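Local coordinates for protein type III effector HopU1 (Pseudomonas syringae pv. tomato, PDB 3U0J) that probably transfers ADP-ribose from NAD+ to arginine side chains of target proteins, as a type III effector of a plant pathogen, at residues Ala52-Asp57 against Gln101-His106; Glu119-Leu124 against Glu194-Ser199; Ile222-Gly227 against Ile242-Met247; Ser248-Glu253 against Phe265-Ile270. All blocks are in the same frame, centred on the assembly; numbering follows the deposited sequence.

Contact 1 of 4, residues Ala52-Asp57 against Gln101-His106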
loop_
_atom_site.group_PDB
_atom_site.type_symbol
_atom_site.label_atom_id
_atom_site.label_comp_id
_atom_site.label_asym_id
_atom_site.label_seq_id
_atom_site.Cartn_x
_atom_site.Cartn_y
_atom_site.Cartn_z
ATOM N N ALA A 52 0.005 8.900 17.281
ATOM C CA ALA A 52 -0.594 8.934 18.604
ATOM C C ALA A 52 -1.840 9.778 18.536
ATOM O O ALA A 52 -2.743 9.640 19.362
ATOM C CB ALA A 52 0.373 9.492 19.622
ATOM N N ARG A 53 -1.883 10.647 17.534
ATOM C CA ARG A 53 -3.018 11.541 17.337
ATOM C C ARG A 53 -4.138 10.954 16.488
ATOM O O ARG A 53 -5.219 11.527 16.434
ATOM C CB ARG A 53 -2.563 12.868 16.723
ATOM C CG ARG A 53 -2.075 13.906 17.738
ATOM C CD ARG A 53 -1.932 15.277 17.056
ATOM N NE ARG A 53 -1.222 15.136 15.783
ATOM C CZ ARG A 53 0.081 15.361 15.626
ATOM N NH1 ARG A 53 0.815 15.770 16.662
ATOM N NH2 ARG A 53 0.647 15.187 14.433
ATOM N N LEU A 54 -3.887 9.830 15.822
ATOM C CA LEU A 54 -4.928 9.201 15.013
ATOM C C LEU A 54 -6.104 8.743 15.872
ATOM O O LEU A 54 -5.948 8.366 17.023
ATOM C CB LEU A 54 -4.381 7.998 14.237
ATOM C CG LEU A 54 -3.252 8.205 13.227
ATOM C CD1 LEU A 54 -2.776 6.858 12.638
ATOM C CD2 LEU A 54 -3.721 9.119 12.154
ATOM N N HIS A 55 -7.289 8.758 15.299
ATOM C CA HIS A 55 -8.433 8.212 15.977
ATOM C C HIS A 55 -8.574 6.754 15.618
ATOM O O HIS A 55 -8.406 6.366 14.461
ATOM C CB HIS A 55 -9.681 8.993 15.582
ATOM C CG HIS A 55 -9.627 10.423 16.000
ATOM N ND1 HIS A 55 -9.310 11.441 15.130
ATOM C CD2 HIS A 55 -9.788 11.001 17.213
ATOM C CE1 HIS A 55 -9.305 12.593 15.780
ATOM N NE2 HIS A 55 -9.588 12.350 17.047
ATOM N N VAL A 56 -8.877 5.938 16.616
ATOM C CA VAL A 56 -9.147 4.533 16.363
ATOM C C VAL A 56 -10.641 4.262 16.446
ATOM O O VAL A 56 -11.337 4.792 17.327
ATOM C CB VAL A 56 -8.431 3.628 17.361
ATOM C CG1 VAL A 56 -8.288 2.258 16.770
ATOM C CG2 VAL A 56 -7.067 4.208 17.717
ATOM N N ASP A 57 -11.126 3.432 15.525
ATOM C CA ASP A 57 -12.545 3.120 15.438
ATOM C C ASP A 57 -12.978 2.382 16.680
ATOM O O ASP A 57 -12.564 1.242 16.905
ATOM C CB ASP A 57 -12.819 2.259 14.213
ATOM C CG ASP A 57 -14.206 1.657 14.215
ATOM O OD1 ASP A 57 -15.073 2.136 14.968
ATOM O OD2 ASP A 57 -14.434 0.701 13.449
ATOM N N GLN A 101 -8.483 -0.462 8.487
ATOM C CA GLN A 101 -9.633 0.328 8.111
ATOM C C GLN A 101 -10.076 1.141 9.317
ATOM O O GLN A 101 -11.112 1.794 9.251
ATOM C CB GLN A 101 -10.760 -0.614 7.698
ATOM C CG GLN A 101 -11.405 -0.321 6.367
ATOM C CD GLN A 101 -10.503 -0.626 5.160
ATOM O OE1 GLN A 101 -9.701 -1.575 5.170
ATOM N NE2 GLN A 101 -10.654 0.178 4.102
ATOM N N ASP A 102 -9.295 1.104 10.405
ATOM C CA ASP A 102 -9.721 1.640 11.699
ATOM C C ASP A 102 -9.169 2.972 12.109
ATOM O O ASP A 102 -9.530 3.449 13.174
ATOM C CB ASP A 102 -9.299 0.730 12.834
ATOM C CG ASP A 102 -9.521 -0.708 12.540
ATOM O OD1 ASP A 102 -10.537 -1.016 11.867
ATOM O OD2 ASP A 102 -8.679 -1.524 12.995
ATOM N N TYR A 103 -8.254 3.553 11.340
ATOM C CA TYR A 103 -7.653 4.829 11.754
ATOM C C TYR A 103 -8.034 5.939 10.794
ATOM O O TYR A 103 -8.142 5.717 9.585
ATOM C CB TYR A 103 -6.122 4.725 11.865
ATOM C CG TYR A 103 -5.693 3.500 12.605
ATOM C CD1 TYR A 103 -5.630 3.499 13.975
ATOM C CD2 TYR A 103 -5.404 2.327 11.937
ATOM C CE1 TYR A 103 -5.270 2.386 14.664
ATOM C CE2 TYR A 103 -5.041 1.201 12.621
ATOM C CZ TYR A 103 -4.973 1.237 13.992
ATOM O OH TYR A 103 -4.613 0.124 14.716
ATOM N N SER A 104 -8.245 7.131 11.342
ATOM C CA SER A 104 -8.430 8.321 10.535
ATOM C C SER A 104 -7.798 9.508 11.253
ATOM O O SER A 104 -7.755 9.559 12.490
ATOM C CB SER A 104 -9.919 8.567 10.249
ATOM O OG SER A 104 -10.118 9.844 9.667
ATOM N N SER A 105 -7.287 10.454 10.474
ATOM C CA SER A 105 -6.803 11.714 11.017
ATOM C C SER A 105 -7.947 12.459 11.678
ATOM O O SER A 105 -7.723 13.235 12.597
ATOM C CB SER A 105 -6.268 12.583 9.895
ATOM O OG SER A 105 -7.274 12.785 8.917
ATOM N N HIS A 106 -9.178 12.225 11.209
ATOM C CA HIS A 106 -10.316 13.017 11.662
ATOM C C HIS A 106 -11.434 12.220 12.274
ATOM O O HIS A 106 -11.477 10.997 12.159
ATOM C CB HIS A 106 -10.888 13.836 10.525
ATOM C CG HIS A 106 -10.033 14.990 10.146
ATOM N ND1 HIS A 106 -8.769 14.833 9.620
ATOM C CD2 HIS A 106 -10.251 16.324 10.226
ATOM C CE1 HIS A 106 -8.251 16.022 9.367
ATOM N NE2 HIS A 106 -9.131 16.945 9.725
HETATM O O HOH W 1 -5.597 13.082 14.261
#
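A short antiparallel ladder joins strand 55-56 to the start of strand 103-108. Its tight part is the hydrogen-bonded pair H55 and S104. H55 N gives a nearly straight bond to S104 O (3.0 Å, 168°). S104 N returns one to H55 O. D57 N binds D102 O at 2.8 Å. On one face V56 and Y103 lie side by side, pointing the same way. V56 CG1 sits 3.7 Å from Y103 CE1. L54 crosses the tyrosine at about a right angle, with its CD1 4.0 Å from Y103 CB. Y103 OH bonds to L63 O, which fixes the far end of the ring.

The H55 face is looser. The ring has R53 O over one face and S105 C at its edge, and H55 touches I112. A water bridges R53 O and S105 O. At the far end, D57 OD2 and D102 OD1 lie 4.5 Å apart, which may cost some repulsion. D57 OD1 is held by Q59 N.

Strand 55-56 is an edge strand of a three-stranded sheet, with 103-108 in the middle and 111-112 at the other edge. L54 and Y103 pack on M97 of helix 89-99, and Y103 also reaches L68 of helix 65-71.

Contact 2 of 4, residues Glu119-Leu124 against Glu194-Ser199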
loop_
_atom_site.group_PDB
_atom_site.type_symbol
_atom_site.label_atom_id
_atom_site.label_comp_id
_atom_site.label_asym_id
_atom_site.label_seq_id
_atom_site.Cartn_x
_atom_site.Cartn_y
_atom_site.Cartn_z
ATOM N N GLU A 119 -6.735 8.624 2.716
ATOM C CA GLU A 119 -6.356 10.027 2.749
ATOM C C GLU A 119 -4.949 10.176 2.198
ATOM O O GLU A 119 -4.672 11.094 1.427
ATOM C CB GLU A 119 -6.442 10.578 4.168
ATOM C CG GLU A 119 -6.020 12.028 4.305
ATOM C CD GLU A 119 -6.205 12.568 5.715
ATOM O OE1 GLU A 119 -6.596 11.785 6.614
ATOM O OE2 GLU A 119 -5.963 13.786 5.924
ATOM N N VAL A 120 -4.067 9.247 2.577
ATOM C CA VAL A 120 -2.666 9.291 2.159
ATOM C C VAL A 120 -2.509 8.992 0.681
ATOM O O VAL A 120 -1.891 9.755 -0.048
ATOM C CB VAL A 120 -1.792 8.333 2.999
ATOM C CG1 VAL A 120 -0.452 8.084 2.314
ATOM C CG2 VAL A 120 -1.586 8.908 4.383
ATOM N N ASN A 121 -3.090 7.882 0.242
ATOM C CA ASN A 121 -3.050 7.499 -1.165
ATOM C C ASN A 121 -3.601 8.614 -2.027
ATOM O O ASN A 121 -2.954 9.031 -2.986
ATOM C CB ASN A 121 -3.835 6.213 -1.405
ATOM C CG ASN A 121 -3.095 4.983 -0.926
ATOM O OD1 ASN A 121 -1.939 5.060 -0.518
ATOM N ND2 ASN A 121 -3.757 3.843 -0.974
ATOM N N ASN A 122 -4.782 9.119 -1.666
ATOM C CA ASN A 122 -5.384 10.209 -2.409
ATOM C C ASN A 122 -4.491 11.445 -2.456
ATOM O O ASN A 122 -4.332 12.066 -3.515
ATOM C CB ASN A 122 -6.775 10.538 -1.871
ATOM C CG ASN A 122 -7.850 9.692 -2.522
ATOM O OD1 ASN A 122 -7.543 8.725 -3.206
ATOM N ND2 ASN A 122 -9.107 10.052 -2.320
ATOM N N TYR A 123 -3.915 11.795 -1.309
ATOM C CA TYR A 123 -2.958 12.894 -1.225
ATOM C C TYR A 123 -1.799 12.698 -2.211
ATOM O O TYR A 123 -1.504 13.563 -3.012
ATOM C CB TYR A 123 -2.407 13.046 0.200
ATOM C CG TYR A 123 -1.168 13.899 0.230
ATOM C CD1 TYR A 123 0.098 13.325 0.149
ATOM C CD2 TYR A 123 -1.255 15.282 0.295
ATOM C CE1 TYR A 123 1.243 14.108 0.161
ATOM C CE2 TYR A 123 -0.119 16.073 0.299
ATOM C CZ TYR A 123 1.126 15.484 0.231
ATOM O OH TYR A 123 2.256 16.273 0.221
ATOM N N LEU A 124 -1.146 11.543 -2.159
ATOM C CA LEU A 124 -0.062 11.279 -3.094
ATOM C C LEU A 124 -0.477 11.372 -4.560
ATOM O O LEU A 124 0.306 11.852 -5.377
ATOM C CB LEU A 124 0.584 9.924 -2.827
ATOM C CG LEU A 124 1.385 9.828 -1.538
ATOM C CD1 LEU A 124 1.726 8.370 -1.235
ATOM C CD2 LEU A 124 2.626 10.671 -1.650
ATOM N N GLU A 194 1.367 4.468 -10.877
ATOM C CA GLU A 194 0.620 4.663 -9.631
ATOM C C GLU A 194 1.407 5.494 -8.602
ATOM O O GLU A 194 2.391 5.019 -8.027
ATOM C CB GLU A 194 0.215 3.319 -9.029
ATOM C CG GLU A 194 -0.331 3.456 -7.620
ATOM C CD GLU A 194 -1.564 4.324 -7.575
ATOM O OE1 GLU A 194 -1.476 5.477 -7.103
ATOM O OE2 GLU A 194 -2.619 3.851 -8.041
ATOM N N PRO A 195 0.993 6.751 -8.386
ATOM C CA PRO A 195 1.740 7.632 -7.472
ATOM C C PRO A 195 1.652 7.178 -6.027
ATOM O O PRO A 195 2.552 7.468 -5.237
ATOM C CB PRO A 195 1.052 8.988 -7.633
ATOM C CG PRO A 195 0.408 8.913 -9.020
ATOM C CD PRO A 195 0.007 7.477 -9.202
ATOM N N ALA A 196 0.586 6.474 -5.668
ATOM C CA ALA A 196 0.436 6.031 -4.286
ATOM C C ALA A 196 1.089 4.666 -4.074
ATOM O O ALA A 196 1.756 4.156 -4.964
ATOM C CB ALA A 196 -1.020 6.015 -3.892
ATOM N N PHE A 197 0.897 4.085 -2.893
ATOM C CA PHE A 197 1.443 2.772 -2.561
ATOM C C PHE A 197 0.540 1.690 -3.122
ATOM O O PHE A 197 -0.522 1.452 -2.556
ATOM C CB PHE A 197 1.472 2.610 -1.033
ATOM C CG PHE A 197 2.395 3.556 -0.343
ATOM C CD1 PHE A 197 3.738 3.268 -0.226
ATOM C CD2 PHE A 197 1.931 4.740 0.161
ATOM C CE1 PHE A 197 4.603 4.151 0.386
ATOM C CE2 PHE A 197 2.786 5.631 0.767
ATOM C CZ PHE A 197 4.125 5.332 0.889
ATOM N N MET A 198 0.936 1.020 -4.201
ATOM C CA MET A 198 0.079 -0.025 -4.759
ATOM C C MET A 198 0.008 -1.260 -3.881
ATOM O O MET A 198 1.013 -1.731 -3.326
ATOM C CB MET A 198 0.478 -0.436 -6.167
ATOM C CG MET A 198 -0.705 -1.058 -6.913
ATOM S SD MET A 198 -0.292 -1.797 -8.489
ATOM C CE MET A 198 -0.050 -0.351 -9.491
ATOM N N SER A 199 -1.200 -1.781 -3.749
ATOM C CA SER A 199 -1.437 -2.929 -2.901
ATOM C C SER A 199 -1.914 -4.052 -3.781
ATOM O O SER A 199 -2.800 -3.866 -4.611
ATOM C CB SER A 199 -2.496 -2.595 -1.859
ATOM O OG SER A 199 -2.854 -3.751 -1.135
HETATM O O HOH W 2 -2.356 1.454 -0.328
#
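The F197 ring takes N121 OD1 and V120 CG1 at its edge, near the ring plane. It also makes an edge-to-face stack with H98 of helix 89-99. The N121 amide is the second flat group. Its oxygen side meets A196, with OD1 3.6 Å from A196 CB. This is helix-on-loop packing in the ADP-ribosyltransferase fold. Helix 116-126 covers the link between strands 192-194 and 199-201. The latter strand reads S-T-T, consistent with the S-T-S motif of arginine-specific relatives.

L124 faces the loop most directly. CG is anti to the carbonyl carbon (chi1 -69°). The side chain crosses F197 obliquely. Its CD1 comes 3.6 Å from F197 CE2. One turn earlier, V120 CG1 reaches the same carbon, F197 CE2, at 4.3 Å. The backbone of L124 also takes part: L124 O lies 3.7 Å from P195 CB. A196 CB fits against the helix backbone beside N121 O. Four of the six touching residues are buried, and the direct contacts are van der Waals ones.

The loop is braced from within. E194 OE1 uses its anti lone pair to accept from A196 N at 2.7 Å. The other oxygen, E194 OE2, forms a salt bridge with R125, just past L124 on the same helix. The carboxylate thus links the loop to the end of the helix. F197 is enclosed further by L151 and S152 of helix 145-162 and by M246.

One water links the two segments, accepting from N121 ND2 at 2.8 Å and donating to F197 O at 2.9 Å.

Contact 3 of 4, residues Ile222-Gly227 against Ile242-Met247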
loop_
_atom_site.group_PDB
_atom_site.type_symbol
_atom_site.label_atom_id
_atom_site.label_comp_id
_atom_site.label_asym_id
_atom_site.label_seq_id
_atom_site.Cartn_x
_atom_site.Cartn_y
_atom_site.Cartn_z
ATOM N N ILE A 222 -0.139 -8.695 -12.540
ATOM C CA ILE A 222 1.104 -7.944 -12.487
ATOM C C ILE A 222 2.262 -8.873 -12.182
ATOM O O ILE A 222 2.194 -9.692 -11.260
ATOM C CB ILE A 222 1.020 -6.909 -11.374
ATOM C CG1 ILE A 222 -0.313 -6.174 -11.464
ATOM C CG2 ILE A 222 2.191 -5.977 -11.421
ATOM C CD1 ILE A 222 -0.519 -5.168 -10.370
ATOM N N SER A 223 3.319 -8.775 -12.971
ATOM C CA SER A 223 4.535 -9.477 -12.626
ATOM C C SER A 223 5.561 -8.448 -12.162
ATOM O O SER A 223 5.840 -7.456 -12.850
ATOM C CB SER A 223 5.054 -10.313 -13.792
ATOM O OG SER A 223 5.560 -9.482 -14.811
ATOM N N LEU A 224 6.096 -8.685 -10.969
ATOM C CA LEU A 224 6.935 -7.718 -10.303
ATOM C C LEU A 224 8.370 -8.173 -10.351
ATOM O O LEU A 224 8.672 -9.361 -10.158
ATOM C CB LEU A 224 6.507 -7.595 -8.842
ATOM C CG LEU A 224 5.066 -7.144 -8.610
ATOM C CD1 LEU A 224 4.630 -7.470 -7.198
ATOM C CD2 LEU A 224 4.928 -5.651 -8.890
ATOM N N LYS A 225 9.260 -7.228 -10.601
ATOM C CA LYS A 225 10.667 -7.490 -10.411
ATOM C C LYS A 225 11.006 -7.282 -8.935
ATOM O O LYS A 225 11.863 -7.973 -8.379
ATOM C CB LYS A 225 11.500 -6.565 -11.290
ATOM C CG LYS A 225 11.194 -6.690 -12.768
ATOM C CD LYS A 225 12.100 -5.794 -13.605
ATOM C CE LYS A 225 11.849 -5.987 -15.086
ATOM N NZ LYS A 225 12.831 -5.220 -15.902
ATOM N N ARG A 226 10.327 -6.333 -8.296
ATOM C CA ARG A 226 10.664 -5.986 -6.923
ATOM C C ARG A 226 9.493 -5.376 -6.134
ATOM O O ARG A 226 8.918 -4.361 -6.523
ATOM C CB ARG A 226 11.871 -5.054 -6.927
ATOM C CG ARG A 226 12.557 -4.892 -5.582
ATOM C CD ARG A 226 13.985 -4.314 -5.748
ATOM N NE ARG A 226 14.385 -3.526 -4.581
ATOM C CZ ARG A 226 15.276 -3.916 -3.677
ATOM N NH1 ARG A 226 15.885 -5.095 -3.795
ATOM N NH2 ARG A 226 15.559 -3.121 -2.654
ATOM N N GLY A 227 9.151 -6.007 -5.016
ATOM C CA GLY A 227 8.062 -5.538 -4.179
ATOM C C GLY A 227 8.169 -5.994 -2.730
ATOM O O GLY A 227 9.021 -6.810 -2.378
ATOM N N ILE A 242 1.444 -7.966 -1.268
ATOM C CA ILE A 242 2.708 -7.388 -1.651
ATOM C C ILE A 242 2.413 -5.912 -1.930
ATOM O O ILE A 242 1.432 -5.609 -2.620
ATOM C CB ILE A 242 3.188 -8.044 -2.938
ATOM C CG1 ILE A 242 3.304 -9.556 -2.757
ATOM C CG2 ILE A 242 4.492 -7.450 -3.373
ATOM C CD1 ILE A 242 4.191 -9.950 -1.619
ATOM N N MET A 243 3.224 -4.998 -1.380
ATOM C CA MET A 243 2.992 -3.548 -1.516
ATOM C C MET A 243 4.150 -2.938 -2.308
ATOM O O MET A 243 5.293 -3.386 -2.169
ATOM C CB MET A 243 2.852 -2.891 -0.127
ATOM C CG MET A 243 2.507 -1.376 -0.102
ATOM S SD MET A 243 2.175 -0.657 1.548
ATOM C CE MET A 243 0.547 -1.287 1.890
ATOM N N LEU A 244 3.867 -1.953 -3.165
ATOM C CA LEU A 244 4.926 -1.302 -3.947
ATOM C C LEU A 244 5.237 0.077 -3.411
ATOM O O LEU A 244 4.364 0.732 -2.873
ATOM C CB LEU A 244 4.526 -1.155 -5.413
ATOM C CG LEU A 244 4.497 -2.399 -6.303
ATOM C CD1 LEU A 244 5.517 -3.377 -5.815
ATOM C CD2 LEU A 244 3.149 -3.038 -6.236
ATOM N N PRO A 245 6.480 0.541 -3.577
ATOM C CA PRO A 245 6.847 1.913 -3.198
ATOM C C PRO A 245 6.103 2.946 -4.045
ATOM O O PRO A 245 5.694 2.610 -5.149
ATOM C CB PRO A 245 8.342 1.983 -3.539
ATOM C CG PRO A 245 8.797 0.566 -3.665
ATOM C CD PRO A 245 7.616 -0.195 -4.159
ATOM N N MET A 246 5.956 4.175 -3.545
ATOM C CA MET A 246 5.399 5.288 -4.326
ATOM C C MET A 246 5.933 5.305 -5.768
ATOM O O MET A 246 7.074 4.909 -6.020
ATOM C CB MET A 246 5.740 6.630 -3.666
ATOM C CG MET A 246 5.126 6.887 -2.307
ATOM S SD MET A 246 5.838 8.378 -1.577
ATOM C CE MET A 246 7.458 8.404 -2.319
ATOM N N MET A 247 5.113 5.780 -6.707
ATOM C CA MET A 247 5.546 5.972 -8.095
ATOM C C MET A 247 6.020 4.705 -8.797
ATOM O O MET A 247 7.007 4.730 -9.541
ATOM C CB MET A 247 6.627 7.050 -8.202
ATOM C CG MET A 247 6.054 8.460 -8.277
ATOM S SD MET A 247 4.901 8.711 -9.641
ATOM C CE MET A 247 3.882 9.989 -8.948
#
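L224 carries CG anti to its carbonyl carbon (chi1 -60°), and L244 does the same (chi1 -73°). With L244 chi2 off the staggered positions (-30°), the two leucines meet tip to tip. L224 CD2 stands 3.9 Å from L244 CD1. I242 has CG2 anti to its backbone N, which turns this methyl toward the other segment. There L224 and I242 slide past each other in opposite directions, with L224 CD1 3.8 Å from I242 CG2. These branches make a small buried apolar cluster.

G227 backs the cluster. It has no side chain, so the methyls pack straight onto its backbone. L244 CD1 lies 3.7 Å from G227 CA, and I242 CG2 lies 4.0 Å from G227 C. L244 CD1 also touches R226 O at 3.6 Å. The contact is thus side chain against side chain and methyl against main chain.

The chain turns a corner at K225 and R226. This moves it from one sheet to the next, and the cluster of L224, I242 and L244 lies against the bend at G227. Q269 OE1 accepts from R226 N and, more weakly, from K225 N, which helps set the corner.

Strand 218-224 lies between strands 167-172 and 263-269 in the five-stranded mixed sheet. Strand 241-243 is the middle strand of the three-stranded sheet, with 199-201 and 227-229 on its flanks. V168 touches both L224 and I242, while M243 packs on L151 of helix 145-162.

Contact 4 of 4, residues Ser248-Glu253 against Phe265-Ile270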
loop_
_atom_site.group_PDB
_atom_site.type_symbol
_atom_site.label_atom_id
_atom_site.label_comp_id
_atom_site.label_asym_id
_atom_site.label_seq_id
_atom_site.Cartn_x
_atom_site.Cartn_y
_atom_site.Cartn_z
ATOM N N SER A 248 5.314 3.603 -8.565
ATOM C CA SER A 248 5.570 2.383 -9.309
ATOM C C SER A 248 5.055 2.526 -10.734
ATOM O O SER A 248 4.014 3.146 -10.984
ATOM C CB SER A 248 4.900 1.200 -8.636
ATOM O OG SER A 248 3.504 1.345 -8.722
ATOM N N GLU A 249 5.786 1.932 -11.665
ATOM C CA GLU A 249 5.573 2.169 -13.082
ATOM C C GLU A 249 5.431 0.841 -13.819
ATOM O O GLU A 249 6.230 -0.076 -13.586
ATOM C CB GLU A 249 6.789 2.932 -13.607
ATOM C CG GLU A 249 6.481 3.975 -14.648
ATOM C CD GLU A 249 7.414 5.177 -14.582
ATOM O OE1 GLU A 249 7.975 5.475 -13.494
ATOM O OE2 GLU A 249 7.561 5.833 -15.636
ATOM N N PHE A 250 4.435 0.732 -14.705
ATOM C CA PHE A 250 4.187 -0.532 -15.434
ATOM C C PHE A 250 3.946 -0.397 -16.936
ATOM O O PHE A 250 3.346 0.567 -17.408
ATOM C CB PHE A 250 3.019 -1.312 -14.823
ATOM C CG PHE A 250 3.127 -1.494 -13.341
ATOM C CD1 PHE A 250 3.719 -2.630 -12.810
ATOM C CD2 PHE A 250 2.657 -0.514 -12.475
ATOM C CE1 PHE A 250 3.837 -2.791 -11.444
ATOM C CE2 PHE A 250 2.773 -0.670 -11.110
ATOM C CZ PHE A 250 3.365 -1.813 -10.593
ATOM N N VAL A 251 4.421 -1.392 -17.677
ATOM C CA VAL A 251 4.085 -1.555 -19.078
ATOM C C VAL A 251 2.877 -2.473 -19.149
ATOM O O VAL A 251 2.877 -3.547 -18.537
ATOM C CB VAL A 251 5.229 -2.249 -19.822
ATOM C CG1 VAL A 251 4.838 -2.541 -21.260
ATOM C CG2 VAL A 251 6.497 -1.407 -19.752
ATOM N N ILE A 252 1.844 -2.079 -19.881
ATOM C CA ILE A 252 0.748 -3.016 -20.082
ATOM C C ILE A 252 1.058 -3.929 -21.255
ATOM O O ILE A 252 0.976 -3.504 -22.400
ATOM C CB ILE A 252 -0.567 -2.299 -20.328
ATOM C CG1 ILE A 252 -0.787 -1.251 -19.229
ATOM C CG2 ILE A 252 -1.698 -3.313 -20.375
ATOM C CD1 ILE A 252 -1.893 -0.269 -19.503
ATOM N N GLU A 253 1.431 -5.175 -20.969
ATOM C CA GLU A 253 1.772 -6.143 -22.019
ATOM C C GLU A 253 0.554 -6.608 -22.841
ATOM O O GLU A 253 0.616 -6.637 -24.064
ATOM C CB GLU A 253 2.511 -7.369 -21.447
ATOM C CG GLU A 253 3.652 -7.084 -20.454
ATOM C CD GLU A 253 5.013 -6.907 -21.116
ATOM O OE1 GLU A 253 6.046 -6.919 -20.397
ATOM O OE2 GLU A 253 5.051 -6.755 -22.356
ATOM N N PHE A 265 -6.001 -6.775 -17.598
ATOM C CA PHE A 265 -4.777 -6.149 -18.096
ATOM C C PHE A 265 -3.569 -6.810 -17.483
ATOM O O PHE A 265 -3.480 -6.962 -16.262
ATOM C CB PHE A 265 -4.767 -4.652 -17.821
ATOM C CG PHE A 265 -5.966 -3.975 -18.332
ATOM C CD1 PHE A 265 -5.979 -3.453 -19.606
ATOM C CD2 PHE A 265 -7.115 -3.914 -17.560
ATOM C CE1 PHE A 265 -7.114 -2.860 -20.108
ATOM C CE2 PHE A 265 -8.253 -3.315 -18.037
ATOM C CZ PHE A 265 -8.258 -2.784 -19.321
ATOM N N VAL A 266 -2.650 -7.231 -18.339
ATOM C CA VAL A 266 -1.428 -7.838 -17.858
ATOM C C VAL A 266 -0.393 -6.754 -17.761
ATOM O O VAL A 266 -0.110 -6.074 -18.739
ATOM C CB VAL A 266 -0.926 -8.950 -18.781
ATOM C CG1 VAL A 266 0.512 -9.301 -18.421
ATOM C CG2 VAL A 266 -1.841 -10.166 -18.680
ATOM N N LEU A 267 0.144 -6.586 -16.557
ATOM C CA LEU A 267 1.109 -5.536 -16.268
ATOM C C LEU A 267 2.515 -6.080 -16.040
ATOM O O LEU A 267 2.692 -7.198 -15.577
ATOM C CB LEU A 267 0.662 -4.759 -15.041
ATOM C CG LEU A 267 -0.115 -3.479 -15.321
ATOM C CD1 LEU A 267 -1.221 -3.729 -16.304
ATOM C CD2 LEU A 267 -0.652 -2.904 -14.019
ATOM N N SER A 268 3.513 -5.270 -16.359
ATOM C CA SER A 268 4.898 -5.650 -16.131
ATOM C C SER A 268 5.661 -4.499 -15.466
ATOM O O SER A 268 5.732 -3.397 -16.012
ATOM C CB SER A 268 5.552 -6.026 -17.448
ATOM O OG SER A 268 6.769 -6.686 -17.224
ATOM N N GLN A 269 6.219 -4.753 -14.283
ATOM C CA GLN A 269 6.918 -3.712 -13.538
ATOM C C GLN A 269 8.219 -3.294 -14.215
ATOM O O GLN A 269 8.973 -4.130 -14.728
ATOM C CB GLN A 269 7.213 -4.173 -12.115
ATOM C CG GLN A 269 7.745 -3.079 -11.219
ATOM C CD GLN A 269 8.166 -3.597 -9.853
ATOM O OE1 GLN A 269 8.470 -4.784 -9.692
ATOM N NE2 GLN A 269 8.180 -2.708 -8.860
ATOM N N ILE A 270 8.467 -1.989 -14.202
ATOM C CA ILE A 270 9.700 -1.406 -14.699
ATOM C C ILE A 270 10.683 -1.150 -13.551
ATOM O O ILE A 270 10.288 -0.692 -12.461
ATOM C CB ILE A 270 9.387 -0.087 -15.379
ATOM C CG1 ILE A 270 8.551 -0.354 -16.618
ATOM C CG2 ILE A 270 10.660 0.664 -15.737
ATOM C CD1 ILE A 270 8.015 0.886 -17.235
HETATM O O HOH W 3 8.235 0.628 -10.761
#
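Backbone bonds form the first shell. V251 and S268 make a hydrogen-bonded pair: V251 N gives to S268 O (2.9 Å, 161°), and S268 N gives to V251 O at 2.8 Å. I270 N donates to E249 O at 3.0 Å, in the carbonyl plane. At the other end, the bond from E253 N to V266 O is weak. A water accepts from E249 N and donates to I270 O, so it completes the E249 and I270 pair.

Side chains then sort onto two faces. F250, I252, L267 and Q269 share the buried one. F250 crosses L267 at about a right angle, its CB 3.8 Å from L267 CG. Its ring crosses Q269 obliquely, nearly parallel to the amide (18°), with F250 CE1 3.7 Å from Q269 CB. I252 and L267 lie side by side, CG1 of I252 3.9 Å from CD1 of L267. On the opposite face V251 CG2 meets I270 CD1 at 3.7 Å. The chain of E253, bent at chi2, lays CG against S268 CB.

Strands 248-257 and 263-269 form a beta hairpin within the mixed sheet. Their segments 248-253 and 265-269 run 135° apart, so the pair is strongly twisted.

Further out, strand 192-194 borders the hairpin beside F250, and strand 218-224 beside F265. Q269, extended beyond CG, accepts from R226 N through OE1. E249 forms salt bridges with R133 and R191. I252 packs on L185 and F186 of helix 176-188, while F265 stacks edge-to-face with Y183.

How the contacts relate
The contacts follow in order along the chain. Contact 1 lies in the small sheet of strands 55-56, 103-108 and 111-112, about 33 Å from contact 4 between centres and on the opposite side of the chain's centre. Its centre is about 18 Å from that of contact 2, and S105 OG probably bonds to E119 OE1. Contacts 2, 3 and 4 lie within the ADP-ribosyltransferase range and touch one another. M198 O probably accepts from L244 N, and E194 N probably bonds to S248 O. Contacts 3 and 4 are closest, about 10 Å between centres, sharing the mixed sheet through strands 218-224 and 263-269. Together contacts 2 to 4 connect this five-stranded sheet to that of strands 199-201, 241-243 and 227-229.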